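Local coordinates for extracellular ligand-binding receptor (Rhodopseudomonas palustris, PDB 4EYO), which probably captures small aromatic acids in the periplasm for uptake, and is seen here with 4'-hydroxycinnamic acid bound, at residues E7-I12 against P42-V47. Numbering follows the deposited sequence.
Sequences EITVGI and PIKMIV
Ile8 to Ile12 and Pro42 to Val47 run side by side as neighbouring parallel strands, their axes 4.8 Å apart and 20° from alignment, with five backbone hydrogen bonds between them. The bonding shows the parallel pattern: Ile8, Val10 and Ile12 give their N-H groups to Pro42, Lys44 and Ile46, while Ile8 O and Val10 O receive the amides of Lys44 and Ile46. The straightest runs from Lys44 N to Ile8 O, 2.9 Å long and 177° at the hydrogen.

One face of the sheet is oily. Ile43 reaches back with CD1, 3.9 Å from Ile8 CB, and sets CG2 against Val10 CG2; farther along, Ile12 CD1 lies alongside selenomethionine Met45, 4.1 Å from SE. Helix 282-302 packs on part of this face, with Phe291 on Ile43 and Met45 and Ile298 on Ile8.

The other face carries charge at its edge. Lys44 bends at chi3 (76°), which lays CE beside Thr9, 3.7 Å from OG1, and brings NZ to Glu7 OE2 at 3.2 Å, from above the carboxylate plane. Glu7 CG also rests on Lys44 CB, 3.9 Å away. Cutting Glu7 back to an alanine removes the carboxylate, and the ammonium group, left without that mate, would probably let its bent chain swing more freely. Farther along this face, Thr9 CG2 meets Ile46 CD1.

Such pairing of the first two long strands belongs to the Rossmann-like lobe of periplasmic binding proteins: backbone bonds fix the register, apolar side chains face a helix, and a salt bridge closes the end far from the ligand.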
loop_
_atom_site.group_PDB
_atom_site.type_symbol
_atom_site.label_atom_id
_atom_site.label_comp_id
_atom_site.label_asym_id
_atom_site.label_seq_id
_atom_site.Cartn_x
_atom_site.Cartn_y
_atom_site.Cartn_z
ATOM N N GLU A 7 23.824 14.010 9.236
ATOM C CA GLU A 7 22.499 13.721 8.702
ATOM C C GLU A 7 22.166 12.234 8.764
ATOM O O GLU A 7 23.063 11.381 8.795
ATOM C CB GLU A 7 22.347 14.274 7.276
ATOM C CG GLU A 7 23.029 13.464 6.175
ATOM C CD GLU A 7 24.509 13.787 5.968
ATOM O OE1 GLU A 7 25.013 14.829 6.450
ATOM O OE2 GLU A 7 25.178 12.994 5.288
ATOM N N ILE A 8 20.865 11.958 8.829
ATOM C CA ILE A 8 20.317 10.619 8.681
ATOM C C ILE A 8 19.970 10.550 7.197
ATOM O O ILE A 8 19.317 11.456 6.666
ATOM C CB ILE A 8 19.072 10.413 9.600
ATOM C CG1 ILE A 8 19.484 10.482 11.082
ATOM C CG2 ILE A 8 18.346 9.096 9.283
ATOM C CD1 ILE A 8 18.361 10.809 12.045
ATOM N N THR A 9 20.437 9.494 6.532
ATOM C CA THR A 9 20.287 9.346 5.094
ATOM C C THR A 9 19.193 8.332 4.768
ATOM O O THR A 9 19.285 7.153 5.144
ATOM C CB THR A 9 21.630 8.920 4.467
ATOM O OG1 THR A 9 22.621 9.884 4.820
ATOM C CG2 THR A 9 21.541 8.779 2.933
ATOM N N VAL A 10 18.142 8.800 4.084
ATOM C CA VAL A 10 17.024 7.936 3.718
ATOM C C VAL A 10 16.901 7.840 2.184
ATOM O O VAL A 10 16.627 8.830 1.502
ATOM C CB VAL A 10 15.706 8.463 4.351
ATOM C CG1 VAL A 10 14.504 7.589 3.989
ATOM C CG2 VAL A 10 15.850 8.532 5.867
ATOM N N GLY A 11 17.133 6.648 1.654
ATOM C CA GLY A 11 16.984 6.382 0.223
ATOM C C GLY A 11 15.563 5.936 -0.077
ATOM O O GLY A 11 15.062 5.002 0.545
ATOM N N ILE A 12 14.908 6.616 -1.015
ATOM C CA ILE A 12 13.476 6.334 -1.334
ATOM C C ILE A 12 13.368 6.068 -2.826
ATOM O O ILE A 12 13.734 6.917 -3.638
ATOM C CB ILE A 12 12.577 7.533 -0.981
ATOM C CG1 ILE A 12 12.811 7.959 0.498
ATOM C CG2 ILE A 12 11.104 7.249 -1.338
ATOM C CD1 ILE A 12 12.070 9.208 0.893
ATOM N N PRO A 42 19.445 16.397 10.899
ATOM C CA PRO A 42 18.653 16.658 9.676
ATOM C C PRO A 42 18.437 15.375 8.827
ATOM O O PRO A 42 19.320 14.516 8.801
ATOM C CB PRO A 42 19.491 17.701 8.923
ATOM C CG PRO A 42 20.887 17.534 9.443
ATOM C CD PRO A 42 20.776 17.038 10.861
ATOM N N ILE A 43 17.263 15.229 8.193
ATOM C CA ILE A 43 16.999 14.103 7.262
ATOM C C ILE A 43 17.392 14.496 5.836
ATOM O O ILE A 43 16.973 15.553 5.340
ATOM C CB ILE A 43 15.498 13.643 7.250
ATOM C CG1 ILE A 43 14.937 13.450 8.678
ATOM C CG2 ILE A 43 15.308 12.394 6.378
ATOM C CD1 ILE A 43 15.744 12.516 9.567
ATOM N N LYS A 44 18.202 13.664 5.189
ATOM C CA LYS A 44 18.555 13.857 3.788
ATOM C C LYS A 44 17.914 12.702 3.032
ATOM O O LYS A 44 18.263 11.519 3.262
ATOM C CB LYS A 44 20.080 13.838 3.594
ATOM C CG LYS A 44 20.543 13.909 2.136
ATOM C CD LYS A 44 22.063 13.913 2.005
ATOM C CE LYS A 44 22.599 12.499 2.242
ATOM N NZ LYS A 44 24.086 12.413 2.383
HETATM N N MSE A 45 16.975 13.047 2.150
HETATM C CA MSE A 45 16.275 12.062 1.338
HETATM C C MSE A 45 16.856 12.062 -0.062
HETATM O O MSE A 45 17.090 13.099 -0.645
HETATM C CB MSE A 45 14.774 12.356 1.286
HETATM C CG MSE A 45 14.119 12.693 2.630
HETATM SE SE MSE A 45 12.216 12.994 2.481
HETATM C CE MSE A 45 12.010 14.152 4.023
ATOM N N ILE A 46 17.119 10.879 -0.597
ATOM C CA ILE A 46 17.484 10.738 -1.997
ATOM C C ILE A 46 16.307 10.016 -2.632
ATOM O O ILE A 46 16.123 8.805 -2.401
ATOM C CB ILE A 46 18.771 9.904 -2.134
ATOM C CG1 ILE A 46 19.896 10.579 -1.336
ATOM C CG2 ILE A 46 19.202 9.777 -3.596
ATOM C CD1 ILE A 46 20.777 9.610 -0.625
ATOM N N VAL A 47 15.526 10.742 -3.426
ATOM C CA VAL A 47 14.251 10.240 -3.966
ATOM C C VAL A 47 14.424 9.888 -5.444
ATOM O O VAL A 47 14.748 10.751 -6.259
ATOM C CB VAL A 47 13.119 11.288 -3.810
ATOM C CG1 VAL A 47 11.755 10.662 -4.114
ATOM C CG2 VAL A 47 13.112 11.876 -2.410
#